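Local coordinates for protein putative streptothricin acetyltransferase (PDB 3PP9) that binds acetyl coenzyme A and, as a putative streptothricin acetyltransferase of the GNAT family, probably transfers its acetyl group to an amine of the antibiotic, at residues 20-25 with 105-110; 26-31 with 51-56; 41-46 with 157-162; 141-146 with 175-180. All coordinates share one frame; numbering follows the deposited sequence.

Overall arrangement
From the N terminus, residues 20-25 lead into strand 25-36. Contact 1 joins them to residues 105-110 on strand 101-108 of the central sheet and closes a long loop. Contact 2, 26-31 with 51-56, lies within that loop and pairs the two strands of a hairpin. Contact 3 starts on the same hairpin, at 41-46, and reaches strand 158-163, so it crosses both contacts 1 and 2. Contact 4, 141-146 with 175-180, opens after contact 1 has closed and crosses contact 3. It pairs strand 136-142 with strand 178-184. Contacts 1 and 4 both touch acetyl coenzyme A. Contacts 3 and 4 both touch the second subunit.

Contact 1 of 4, residues 20-25 with 105-110; sequences PEIDDS and DITVDK. With ACO (acetyl coenzyme *a), chain D.
Two hydrogen bonds from backbone amides fasten the loop 20-25 to the end of strand 101-108. The amide of Asp23 gives a nearly straight bond to Asp109 OD1, with N to OD1 3.0 Å, and meets this oxygen from above the carboxylate plane. In return Lys110 N donates to Asp23 O, in the carbonyl plane but with a more bent N-H...O angle of 136°. The side chains of Asp23 and Lys110 run side by side in the same direction. Lys110 bends at chi3 (71°), and its NZ forms a salt bridge with Asp23 OD2 at 3.4 Å. The apolar part is small. Thr107 CG2 meets Ile22 CG2 at 3.7 Å and Asp24 CB at 3.5 Å.

Further out, Asp23 OD1 is gripped twice within its own loop. Ser25 OG comes to its syn lone pair at 2.6 Å, and Ser25 N to the anti one, forming an Asx turn. Asp109 OD2 pairs with Lys111. Water 1 lies 2.7 Å from each of Asp24 OD2, Asp105 OD2 and Thr107 OG1, and can donate to only two of them at a time. Asp24 OD2 also accepts from Leu58 N.

The cofactor lies along an edge of the strand. Ile106 N binds the acetyl oxygen O of the cofactor, Ile106 O accepts from N4P, and Val108 N donates to O9P at 2.9 Å. This is the strand-like pairing of the pantetheine arm seen in GNAT enzymes. Asp105, beside the acetyl group, faces Asp24 through water 1, OD2 to OD2 4.9 Å; this closeness would probably raise one carboxylate's proton affinity.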
# COMPACT_ATOMS: atom_id res chain seq x y z
N PRO A 20 20.45 12.29 18.41
CA PRO A 20 20.97 13.44 17.69
C PRO A 20 20.27 13.71 16.37
O PRO A 20 19.44 12.91 15.93
CB PRO A 20 22.41 13.01 17.41
CG PRO A 20 22.28 11.54 17.14
CD PRO A 20 21.15 11.05 18.02
N GLU A 21 20.59 14.86 15.78
CA GLU A 21 20.08 15.25 14.48
C GLU A 21 20.81 14.32 13.53
O GLU A 21 22.04 14.25 13.55
CB GLU A 21 20.42 16.70 14.11
CG GLU A 21 19.73 17.78 14.93
CD GLU A 21 20.16 19.20 14.57
OE1 GLU A 21 21.10 19.38 13.76
OE2 GLU A 21 19.56 20.15 15.13
N ILE A 22 20.06 13.58 12.73
CA ILE A 22 20.65 12.67 11.78
C ILE A 22 20.30 13.21 10.42
O ILE A 22 19.15 13.53 10.17
CB ILE A 22 20.12 11.27 12.02
CG1 ILE A 22 20.74 10.73 13.32
CG2 ILE A 22 20.45 10.36 10.85
CD1 ILE A 22 20.22 9.44 13.76
N ASP A 23 21.30 13.34 9.55
CA ASP A 23 21.09 13.86 8.20
C ASP A 23 20.56 12.73 7.31
O ASP A 23 21.33 11.86 6.94
CB ASP A 23 22.41 14.40 7.66
CG ASP A 23 22.26 15.08 6.30
OD1 ASP A 23 21.19 14.98 5.67
OD2 ASP A 23 23.22 15.75 5.88
N ASP A 24 19.26 12.75 7.01
CA ASP A 24 18.66 11.73 6.14
C ASP A 24 18.49 12.24 4.72
O ASP A 24 17.78 11.62 3.93
CB ASP A 24 17.31 11.16 6.65
CG ASP A 24 16.14 12.14 6.54
OD1 ASP A 24 16.35 13.32 6.22
OD2 ASP A 24 14.97 11.71 6.77
N SER A 25 19.11 13.37 4.39
CA SER A 25 19.00 13.89 3.04
C SER A 25 19.87 13.08 2.10
O SER A 25 20.85 12.45 2.49
CB SER A 25 19.37 15.38 2.97
OG SER A 25 20.75 15.62 3.20
N ASP A 105 11.28 3.14 7.55
CA ASP A 105 12.39 4.06 7.32
C ASP A 105 13.69 3.43 7.72
O ASP A 105 13.76 2.74 8.75
CB ASP A 105 12.16 5.33 8.19
CG ASP A 105 13.25 6.42 8.04
OD1 ASP A 105 14.35 6.19 7.52
OD2 ASP A 105 12.98 7.57 8.54
N ILE A 106 14.69 3.57 6.87
CA ILE A 106 16.04 3.16 7.20
C ILE A 106 16.88 4.38 6.86
O ILE A 106 16.77 4.94 5.76
CB ILE A 106 16.55 1.87 6.55
CG1 ILE A 106 18.01 1.60 6.98
CG2 ILE A 106 16.47 1.94 4.99
CD1 ILE A 106 18.63 0.32 6.44
N THR A 107 17.67 4.84 7.82
CA THR A 107 18.53 5.99 7.60
C THR A 107 19.88 5.82 8.24
O THR A 107 19.98 5.39 9.38
CB THR A 107 17.93 7.27 8.20
OG1 THR A 107 16.73 7.64 7.49
CG2 THR A 107 18.91 8.45 8.10
N VAL A 108 20.92 6.14 7.47
CA VAL A 108 22.28 6.19 7.99
C VAL A 108 22.69 7.67 7.80
O VAL A 108 22.49 8.27 6.72
CB VAL A 108 23.23 5.22 7.27
CG1 VAL A 108 24.70 5.49 7.65
CG2 VAL A 108 22.85 3.78 7.61
N ASP A 109 23.24 8.28 8.85
CA ASP A 109 23.69 9.67 8.82
C ASP A 109 24.55 9.84 7.56
O ASP A 109 25.43 9.02 7.29
CB ASP A 109 24.48 9.96 10.09
CG ASP A 109 24.79 11.45 10.33
OD1 ASP A 109 24.09 12.34 9.83
OD2 ASP A 109 25.74 11.71 11.11
N LYS A 110 24.31 10.91 6.81
CA LYS A 110 25.00 11.15 5.55
C LYS A 110 26.50 10.92 5.57
O LYS A 110 27.03 10.21 4.70
CB LYS A 110 24.69 12.56 5.01
CG LYS A 110 25.20 12.77 3.58
CD LYS A 110 24.73 14.09 2.99
CE LYS A 110 25.39 15.28 3.63
NZ LYS A 110 24.91 16.59 3.08
N1A ACO D . 24.75 3.44 -4.94
C2A ACO D . 25.05 2.16 -5.24
N3A ACO D . 25.19 1.20 -4.31
C4A ACO D . 25.03 1.51 -3.00
C5A ACO D . 24.73 2.89 -2.60
C6A ACO D . 24.60 3.88 -3.67
N6A ACO D . 24.32 5.16 -3.34
N7A ACO D . 24.64 2.92 -1.27
C8A ACO D . 24.87 1.66 -0.83
N9A ACO D . 25.09 0.82 -1.86
C1B ACO D . 25.44 -0.61 -1.80
C2B ACO D . 26.87 -0.69 -1.26
O2B ACO D . 27.90 -0.55 -2.25
C3B ACO D . 26.90 -2.04 -0.60
O3B ACO D . 27.21 -3.03 -1.57
P3B ACO D . 28.20 -4.26 -1.28
O7A ACO D . 27.52 -5.04 -0.17
O8A ACO D . 29.48 -3.59 -0.88
O9A ACO D . 28.22 -4.96 -2.63
C4B ACO D . 25.48 -2.23 -0.11
O4B ACO D . 24.65 -1.36 -0.89
C5B ACO D . 25.36 -1.91 1.37
O5B ACO D . 25.56 -0.50 1.55
P1A ACO D . 25.77 0.13 3.01
O1A ACO D . 27.11 0.82 3.07
O2A ACO D . 25.44 -0.95 4.00
O3A ACO D . 24.59 1.23 2.98
P2A ACO D . 24.51 2.57 3.85
O4A ACO D . 25.07 3.64 2.97
O5A ACO D . 25.06 2.40 5.24
O6A ACO D . 22.91 2.77 4.04
CBP ACO D . 20.94 3.81 3.13
CCP ACO D . 22.03 2.76 2.93
CDP ACO D . 19.93 3.69 2.01
CEP ACO D . 20.27 3.59 4.48
CAP ACO D . 21.57 5.21 3.12
OAP ACO D . 22.02 5.52 1.77
C9P ACO D . 20.63 6.31 3.52
O9P ACO D . 20.39 6.53 4.69
N8P ACO D . 20.06 7.06 2.57
C7P ACO D . 19.18 8.19 2.86
C6P ACO D . 17.86 7.79 3.46
C5P ACO D . 17.16 6.84 2.52
O5P ACO D . 17.16 7.02 1.32
N4P ACO D . 16.56 5.80 3.07
C3P ACO D . 15.84 4.80 2.32
C2P ACO D . 14.46 5.38 2.01
S1P ACO D . 13.28 4.12 1.60
C ACO D . 12.86 3.50 3.11
O ACO D . 13.39 3.92 4.12
CH3 ACO D . 11.85 2.40 3.19
O HOH W 1 14.83 9.45 8.18

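Contact 2 of 4, residues 26-31 with 51-56; sequences FIVNAR and PSYEKS
The tight part of this antiparallel pairing lies on the face that carries Phe26, Val28, Tyr53 and Lys55. Tyr53 CG sits between the backbone N and the carbonyl carbon (chi1 62°), so the ring leans toward the partner strand. Val28 lies alongside and covers one ring face, with CB 3.7 Å from the ring centroid and CG1 3.4 Å from Tyr53 CE2. Phe26 and Lys55 make the same kind of CH-pi contact with the roles of the strands exchanged: the lysine CG is over one face of the Phe26 ring, 4.0 Å from its centroid. Four backbone bonds hold the strands. Phe26 pairs with Lys55 and Val28 with Tyr53. The shortest runs from Val28 N to Tyr53 O at 2.7 Å, nearly along the C=O axis.

The opposite face is looser and exposed to solvent. Ile27 and Glu54 form the non-hydrogen-bonded pair and cross obliquely, with CG1 of Ile27 3.8 Å from CG of Glu54. Ser52 OG comes no closer than 3.6 Å to Asn29 CB.

The pairing builds the hairpin of strands 25-36 and 43-56. Its packed face turns to the loop before helix 146-154, where Tyr53 OH bonds Asn144 ND2 and Phe26 touches Asn145, Arg113 and the cofactor.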
# COMPACT_ATOMS: atom_id res chain seq x y z
N PHE A 26 19.50 13.13 0.82
CA PHE A 26 20.24 12.44 -0.22
C PHE A 26 20.11 13.19 -1.52
O PHE A 26 19.27 14.07 -1.67
CB PHE A 26 19.79 10.99 -0.37
CG PHE A 26 18.35 10.82 -0.71
CD1 PHE A 26 17.40 10.79 0.30
CD2 PHE A 26 17.94 10.65 -2.03
CE1 PHE A 26 16.05 10.61 0.01
CE2 PHE A 26 16.60 10.48 -2.32
CZ PHE A 26 15.66 10.48 -1.31
N ILE A 27 21.01 12.89 -2.45
CA ILE A 27 21.03 13.54 -3.75
C ILE A 27 20.36 12.66 -4.80
O ILE A 27 20.77 11.52 -5.00
CB ILE A 27 22.47 13.76 -4.22
CG1 ILE A 27 23.27 14.55 -3.20
CG2 ILE A 27 22.47 14.45 -5.60
CD1 ILE A 27 24.74 14.66 -3.56
N VAL A 28 19.36 13.22 -5.47
CA VAL A 28 18.63 12.57 -6.52
C VAL A 28 19.46 12.92 -7.76
O VAL A 28 19.63 14.10 -8.05
CB VAL A 28 17.22 13.12 -6.70
CG1 VAL A 28 16.60 12.60 -8.03
CG2 VAL A 28 16.35 12.70 -5.51
N ASN A 29 20.00 11.92 -8.46
CA ASN A 29 20.78 12.18 -9.67
C ASN A 29 20.33 11.37 -10.86
O ASN A 29 20.86 11.54 -11.97
CB ASN A 29 22.27 11.92 -9.42
CG ASN A 29 22.56 10.53 -8.91
OD1 ASN A 29 21.67 9.67 -8.83
ND2 ASN A 29 23.80 10.31 -8.49
N ALA A 30 19.33 10.51 -10.64
CA ALA A 30 18.81 9.64 -11.67
C ALA A 30 17.50 9.06 -11.21
O ALA A 30 17.08 9.28 -10.08
CB ALA A 30 19.81 8.52 -11.92
N ARG A 31 16.86 8.32 -12.10
CA ARG A 31 15.61 7.67 -11.76
C ARG A 31 15.49 6.35 -12.48
O ARG A 31 16.09 6.16 -13.54
CB ARG A 31 14.39 8.53 -12.10
CG ARG A 31 14.20 8.87 -13.58
CD ARG A 31 12.90 9.60 -13.82
NE ARG A 31 12.72 9.98 -15.23
CZ ARG A 31 11.59 10.43 -15.77
NH1 ARG A 31 10.47 10.54 -15.06
NH2 ARG A 31 11.56 10.74 -17.06
N PRO A 51 18.33 16.00 -13.81
CA PRO A 51 19.03 17.11 -13.18
C PRO A 51 19.03 16.88 -11.67
O PRO A 51 17.99 16.59 -11.07
CB PRO A 51 18.20 18.33 -13.59
CG PRO A 51 17.55 17.90 -14.86
CD PRO A 51 17.25 16.46 -14.70
N SER A 52 20.20 17.02 -11.05
CA SER A 52 20.32 16.68 -9.65
C SER A 52 19.74 17.68 -8.66
O SER A 52 19.66 18.89 -8.93
CB SER A 52 21.79 16.42 -9.29
OG SER A 52 22.36 15.43 -10.14
N TYR A 53 19.32 17.14 -7.52
CA TYR A 53 18.78 17.92 -6.44
C TYR A 53 18.87 17.13 -5.15
O TYR A 53 19.06 15.91 -5.18
CB TYR A 53 17.33 18.34 -6.71
CG TYR A 53 16.31 17.24 -6.88
CD1 TYR A 53 15.49 16.83 -5.82
CD2 TYR A 53 16.12 16.62 -8.10
CE1 TYR A 53 14.54 15.85 -5.99
CE2 TYR A 53 15.18 15.65 -8.29
CZ TYR A 53 14.39 15.25 -7.23
OH TYR A 53 13.47 14.26 -7.46
N GLU A 54 18.77 17.82 -4.03
CA GLU A 54 18.80 17.19 -2.72
C GLU A 54 17.43 17.20 -2.09
O GLU A 54 16.66 18.15 -2.26
CB GLU A 54 19.79 17.87 -1.76
CG GLU A 54 21.22 17.51 -1.99
CD GLU A 54 22.16 18.10 -0.95
OE1 GLU A 54 23.19 17.46 -0.69
OE2 GLU A 54 21.86 19.17 -0.38
N LYS A 55 17.12 16.12 -1.39
CA LYS A 55 15.84 16.03 -0.70
C LYS A 55 16.03 15.21 0.55
O LYS A 55 16.97 14.44 0.67
CB LYS A 55 14.74 15.41 -1.56
CG LYS A 55 15.04 14.00 -2.07
CD LYS A 55 13.80 13.33 -2.66
CE LYS A 55 12.77 13.01 -1.56
NZ LYS A 55 11.62 12.17 -2.00
N SER A 56 15.11 15.40 1.50
CA SER A 56 15.14 14.66 2.75
C SER A 56 14.14 13.53 2.60
O SER A 56 13.10 13.71 1.96
CB SER A 56 14.73 15.57 3.91
OG SER A 56 15.59 16.69 4.01

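Contact 3 of 4, residues 41-46 with 157-162; sequences RRIEYT and FVIGGF
Ile43 holds CG2 anti to the backbone N and CG1 beside it (chi1 -66°), so both branches reach across to strand 158-163. Ile159 has the same first torsion (-62°), and its CG2 is likewise anti to the backbone N. The two CG2 methyls, of Ile43 and Ile159, meet at 3.7 Å. Phe162 CG takes the crowded position between the backbone N and the carbonyl carbon (chi1 52°). This turns the ring edge to Ile43, whose CG2 lies near the ring plane and 3.5 Å from Phe162 CE2. The two side chains cross obliquely.

The chain extension of Ile43 ends over backbone: CD1 lies 3.6 Å from Gly161 N. Gly160 and Gly161 both face Tyr180 and form a classic beta bulge in the strand that is outermost within this chain in the sheet of this GNAT fold. Hairpin strand 43-56 runs over this place almost at right angles, and the contact joins the two sheets by side chains. Tyr45 adds a lighter touch, its CD2 4.0 Å from Ile159 CD1, with the two side chains crossing at about a right angle. Its hydroxyl is bound elsewhere, to Lys150 and Glu153 of helix 146-154.

The polar link is a water. Water 2 donates to Ile159 O at 2.7 Å and to Ile43 O at 3.1 Å, and so joins two backbone carbonyls. The second subunit also reaches this contact. Gly161 and Phe162 pair with an antiparallel strand of that chain, so the sheet runs on, the Phe162 rings of the two copies meet, and Phe164 of the second subunit packs on Ile43.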
# COMPACT_ATOMS: atom_id res chain seq x y z
N ARG A 41 6.85 -12.65 -14.97
CA ARG A 41 6.37 -11.34 -14.50
C ARG A 41 7.49 -10.52 -13.87
O ARG A 41 7.28 -9.78 -12.90
CB ARG A 41 5.23 -11.57 -13.49
CG ARG A 41 4.15 -12.51 -14.02
CD ARG A 41 2.98 -12.75 -13.06
NE ARG A 41 3.39 -13.19 -11.74
CZ ARG A 41 2.55 -13.57 -10.78
NH1 ARG A 41 3.01 -13.95 -9.60
NH2 ARG A 41 1.25 -13.57 -11.00
N ARG A 42 8.68 -10.62 -14.44
CA ARG A 42 9.84 -9.93 -13.93
C ARG A 42 9.79 -8.46 -14.28
O ARG A 42 9.65 -8.08 -15.44
CB ARG A 42 11.10 -10.55 -14.52
CG ARG A 42 12.42 -10.07 -13.94
CD ARG A 42 13.59 -10.63 -14.75
NE ARG A 42 14.86 -10.36 -14.09
CZ ARG A 42 15.43 -11.17 -13.20
NH1 ARG A 42 14.84 -12.30 -12.83
NH2 ARG A 42 16.60 -10.84 -12.65
N ILE A 43 9.89 -7.64 -13.24
CA ILE A 43 9.90 -6.20 -13.40
C ILE A 43 11.36 -5.83 -13.53
O ILE A 43 12.18 -6.17 -12.67
CB ILE A 43 9.28 -5.48 -12.21
CG1 ILE A 43 7.79 -5.80 -12.14
CG2 ILE A 43 9.50 -3.97 -12.34
CD1 ILE A 43 7.10 -5.27 -10.89
N GLU A 44 11.69 -5.15 -14.62
CA GLU A 44 13.06 -4.75 -14.86
C GLU A 44 13.14 -3.25 -14.89
O GLU A 44 12.14 -2.54 -14.87
CB GLU A 44 13.52 -5.32 -16.20
CG GLU A 44 13.50 -6.83 -16.26
CD GLU A 44 13.91 -7.38 -17.61
OE1 GLU A 44 13.81 -6.64 -18.62
OE2 GLU A 44 14.29 -8.56 -17.67
N TYR A 45 14.36 -2.75 -14.93
CA TYR A 45 14.51 -1.33 -14.97
C TYR A 45 15.81 -0.94 -15.63
O TYR A 45 16.72 -1.76 -15.80
CB TYR A 45 14.50 -0.73 -13.55
CG TYR A 45 15.73 -1.05 -12.73
CD1 TYR A 45 16.91 -0.32 -12.89
CD2 TYR A 45 15.71 -2.07 -11.80
CE1 TYR A 45 18.04 -0.61 -12.17
CE2 TYR A 45 16.83 -2.37 -11.07
CZ TYR A 45 18.00 -1.62 -11.25
OH TYR A 45 19.15 -1.89 -10.54
N THR A 46 15.85 0.32 -16.03
CA THR A 46 17.05 0.94 -16.58
C THR A 46 17.14 2.23 -15.78
O THR A 46 16.14 2.69 -15.21
CB THR A 46 17.01 1.21 -18.09
OG1 THR A 46 15.95 2.13 -18.42
CG2 THR A 46 16.85 -0.09 -18.87
N PHE A 157 16.91 -7.88 -2.16
CA PHE A 157 15.53 -7.55 -2.45
C PHE A 157 15.28 -7.53 -3.96
O PHE A 157 16.18 -7.27 -4.75
CB PHE A 157 15.18 -6.16 -1.91
CG PHE A 157 15.11 -6.07 -0.40
CD1 PHE A 157 16.25 -5.97 0.39
CD2 PHE A 157 13.88 -6.01 0.23
CE1 PHE A 157 16.16 -5.85 1.77
CE2 PHE A 157 13.79 -5.89 1.61
CZ PHE A 157 14.93 -5.81 2.39
N VAL A 158 14.04 -7.83 -4.33
CA VAL A 158 13.61 -7.81 -5.72
C VAL A 158 12.35 -6.95 -5.84
O VAL A 158 11.61 -6.79 -4.87
CB VAL A 158 13.33 -9.21 -6.26
CG1 VAL A 158 14.60 -10.05 -6.18
CG2 VAL A 158 12.22 -9.85 -5.50
N ILE A 159 12.15 -6.35 -7.00
CA ILE A 159 10.97 -5.53 -7.22
C ILE A 159 9.75 -6.42 -7.46
O ILE A 159 9.76 -7.28 -8.35
CB ILE A 159 11.13 -4.62 -8.42
CG1 ILE A 159 12.30 -3.65 -8.19
CG2 ILE A 159 9.85 -3.82 -8.63
CD1 ILE A 159 12.59 -2.75 -9.37
N GLY A 160 8.71 -6.21 -6.66
CA GLY A 160 7.47 -6.96 -6.78
C GLY A 160 6.32 -6.17 -7.36
O GLY A 160 5.34 -6.75 -7.80
N GLY A 161 6.43 -4.85 -7.36
CA GLY A 161 5.35 -4.03 -7.89
C GLY A 161 5.73 -2.57 -7.98
O GLY A 161 6.81 -2.18 -7.55
N PHE A 162 4.84 -1.78 -8.57
CA PHE A 162 5.09 -0.35 -8.73
C PHE A 162 3.76 0.35 -8.91
O PHE A 162 2.73 -0.29 -9.19
CB PHE A 162 6.12 -0.03 -9.82
CG PHE A 162 5.87 -0.65 -11.17
CD1 PHE A 162 4.96 -0.09 -12.05
CD2 PHE A 162 6.66 -1.71 -11.60
CE1 PHE A 162 4.78 -0.64 -13.32
CE2 PHE A 162 6.49 -2.26 -12.87
CZ PHE A 162 5.55 -1.73 -13.72
O HOH W 2 11.42 -8.15 -10.35

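Contact 4 of 4, residues 141-146 with 175-180; sequences TQNNNV and DEVAIY. With K (potassium ion), chain F; ACO (acetyl coenzyme *a), chain D.
Asn143 and Val177 cross at about a right angle where strand 136-142 of the GNAT sheet ends beside strand 178-184. Asn143 CG stands between the backbone N and the carbonyl carbon (chi1 69°), which brings OD1 to Val177 N at 3.0 Å. The donor lies well above the amide carbonyl plane. Asn143 N returns a bond to Val177 O, so it is gripped through both backbone and side chain. Its ND2 donates to water 3 and is also hydrogen-bonded to Leu32 O; the water donates to Asp175 O. Antiparallel pairing continues with Thr141 and Ile179, where Ile179 N to Thr141 O is 2.8 Å. Ile179 CD1 packs on Asn143 CB at 3.7 Å.

On the face that carries Gln142 and Ala178, Gln142 lies side by side with Glu176 of the preceding loop, pointing the same way. Their amide and carboxylate planes are 31° apart. A type I turn from Gln142 to Asn145 then leads into helix 146-154. Asn145 is its N-cap, with OD1 accepting from Ala148 N. Its ND2 donates almost straight to the cofactor O5P. Thr141 OG1, anti to the backbone N, binds the potassium ion at 3.0 Å and lies 3.8 Å from the cofactor sulfur S1P.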
# COMPACT_ATOMS: atom_id res chain seq x y z
N THR A 141 9.82 2.52 -1.90
CA THR A 141 10.74 3.61 -2.13
C THR A 141 10.23 4.27 -3.43
O THR A 141 9.24 3.81 -4.01
CB THR A 141 12.25 3.16 -2.09
OG1 THR A 141 13.12 4.31 -2.15
CG2 THR A 141 12.57 2.15 -3.17
N GLN A 142 10.81 5.41 -3.80
CA GLN A 142 10.42 6.15 -5.01
C GLN A 142 11.48 5.83 -6.06
O GLN A 142 12.64 5.57 -5.72
CB GLN A 142 10.37 7.66 -4.81
CG GLN A 142 9.30 8.14 -3.86
CD GLN A 142 9.16 9.66 -3.83
OE1 GLN A 142 9.41 10.35 -4.82
NE2 GLN A 142 8.71 10.18 -2.70
N ASN A 143 11.09 5.91 -7.33
CA ASN A 143 11.98 5.61 -8.44
C ASN A 143 13.12 6.63 -8.57
O ASN A 143 14.08 6.36 -9.26
CB ASN A 143 11.25 5.45 -9.77
CG ASN A 143 10.70 6.74 -10.29
OD1 ASN A 143 10.19 7.55 -9.52
ND2 ASN A 143 10.73 6.92 -11.61
N ASN A 144 13.02 7.77 -7.89
CA ASN A 144 14.11 8.73 -7.94
C ASN A 144 15.14 8.52 -6.85
O ASN A 144 16.07 9.33 -6.75
CB ASN A 144 13.59 10.18 -7.93
CG ASN A 144 12.89 10.57 -6.65
OD1 ASN A 144 12.65 9.74 -5.78
ND2 ASN A 144 12.56 11.86 -6.52
N ASN A 145 15.00 7.48 -6.01
CA ASN A 145 15.99 7.20 -4.98
C ASN A 145 16.81 6.00 -5.45
O ASN A 145 16.69 4.90 -4.94
CB ASN A 145 15.32 6.94 -3.64
CG ASN A 145 16.28 6.94 -2.48
OD1 ASN A 145 17.51 6.93 -2.67
ND2 ASN A 145 15.72 6.99 -1.26
N VAL A 146 17.64 6.24 -6.47
CA VAL A 146 18.46 5.19 -7.05
C VAL A 146 19.46 4.62 -6.04
O VAL A 146 19.69 3.41 -6.01
CB VAL A 146 19.12 5.64 -8.38
CG1 VAL A 146 20.04 4.55 -8.95
CG2 VAL A 146 18.03 6.01 -9.41
N ASP A 175 6.02 13.16 -11.82
CA ASP A 175 5.77 11.82 -12.25
C ASP A 175 6.54 10.79 -11.42
O ASP A 175 7.12 9.87 -11.99
CB ASP A 175 6.15 11.74 -13.74
CG ASP A 175 5.26 12.63 -14.62
OD1 ASP A 175 4.02 12.64 -14.42
OD2 ASP A 175 5.79 13.27 -15.55
N GLU A 176 6.47 10.94 -10.10
CA GLU A 176 7.12 10.06 -9.14
C GLU A 176 6.46 8.68 -9.19
O GLU A 176 5.23 8.61 -9.28
CB GLU A 176 6.93 10.66 -7.74
CG GLU A 176 7.40 12.11 -7.66
CD GLU A 176 7.12 12.78 -6.32
OE1 GLU A 176 6.40 12.20 -5.49
OE2 GLU A 176 7.61 13.91 -6.12
N VAL A 177 7.25 7.60 -9.12
CA VAL A 177 6.70 6.24 -9.17
C VAL A 177 7.10 5.50 -7.90
O VAL A 177 8.25 5.54 -7.49
CB VAL A 177 7.25 5.46 -10.38
CG1 VAL A 177 6.65 4.06 -10.48
CG2 VAL A 177 7.01 6.23 -11.71
N ALA A 178 6.13 4.84 -7.27
CA ALA A 178 6.40 4.03 -6.08
C ALA A 178 6.88 2.67 -6.54
O ALA A 178 6.32 2.09 -7.49
CB ALA A 178 5.11 3.84 -5.26
N ILE A 179 7.93 2.16 -5.89
CA ILE A 179 8.49 0.86 -6.20
C ILE A 179 8.44 0.03 -4.92
O ILE A 179 8.89 0.47 -3.86
CB ILE A 179 9.93 0.93 -6.73
CG1 ILE A 179 10.00 1.83 -7.96
CG2 ILE A 179 10.43 -0.47 -7.07
CD1 ILE A 179 11.40 1.96 -8.56
N TYR A 180 7.90 -1.18 -5.03
CA TYR A 180 7.77 -2.08 -3.86
C TYR A 180 8.80 -3.22 -3.96
O TYR A 180 8.83 -3.96 -4.94
CB TYR A 180 6.33 -2.56 -3.77
CG TYR A 180 5.41 -1.36 -3.70
CD1 TYR A 180 5.13 -0.74 -2.50
CD2 TYR A 180 4.86 -0.83 -4.86
CE1 TYR A 180 4.29 0.39 -2.46
CE2 TYR A 180 4.03 0.27 -4.82
CZ TYR A 180 3.77 0.88 -3.64
OH TYR A 180 2.94 1.98 -3.65
K K F . 12.43 7.06 -1.31
N1A ACO D . 24.75 3.44 -4.94
C2A ACO D . 25.05 2.16 -5.24
N3A ACO D . 25.19 1.20 -4.31
C4A ACO D . 25.03 1.51 -3.00
C5A ACO D . 24.73 2.89 -2.60
C6A ACO D . 24.60 3.88 -3.67
N6A ACO D . 24.32 5.16 -3.34
N7A ACO D . 24.64 2.92 -1.27
C8A ACO D . 24.87 1.66 -0.83
N9A ACO D . 25.09 0.82 -1.86
C1B ACO D . 25.44 -0.61 -1.80
C2B ACO D . 26.87 -0.69 -1.26
O2B ACO D . 27.90 -0.55 -2.25
C3B ACO D . 26.90 -2.04 -0.60
O3B ACO D . 27.21 -3.03 -1.57
P3B ACO D . 28.20 -4.26 -1.28
O7A ACO D . 27.52 -5.04 -0.17
O8A ACO D . 29.48 -3.59 -0.88
O9A ACO D . 28.22 -4.96 -2.63
C4B ACO D . 25.48 -2.23 -0.11
O4B ACO D . 24.65 -1.36 -0.89
C5B ACO D . 25.36 -1.91 1.37
O5B ACO D . 25.56 -0.50 1.55
P1A ACO D . 25.77 0.13 3.01
O1A ACO D . 27.11 0.82 3.07
O2A ACO D . 25.44 -0.95 4.00
O3A ACO D . 24.59 1.23 2.98
P2A ACO D . 24.51 2.57 3.85
O4A ACO D . 25.07 3.64 2.97
O5A ACO D . 25.06 2.40 5.24
O6A ACO D . 22.91 2.77 4.04
CBP ACO D . 20.94 3.81 3.13
CCP ACO D . 22.03 2.76 2.93
CDP ACO D . 19.93 3.69 2.01
CEP ACO D . 20.27 3.59 4.48
CAP ACO D . 21.57 5.21 3.12
OAP ACO D . 22.02 5.52 1.77
C9P ACO D . 20.63 6.31 3.52
O9P ACO D . 20.39 6.53 4.69
N8P ACO D . 20.06 7.06 2.57
C7P ACO D . 19.18 8.19 2.86
C6P ACO D . 17.86 7.79 3.46
C5P ACO D . 17.16 6.84 2.52
O5P ACO D . 17.16 7.02 1.32
N4P ACO D . 16.56 5.80 3.07
C3P ACO D . 15.84 4.80 2.32
C2P ACO D . 14.46 5.38 2.01
S1P ACO D . 13.28 4.12 1.60
C ACO D . 12.86 3.50 3.11
O ACO D . 13.39 3.92 4.12
CH3 ACO D . 11.85 2.40 3.19
O HOH W 3 9.50 9.32 -12.76
O HOH W 4 12.78 9.83 -3.11
O HOH W 5 9.54 6.71 -0.85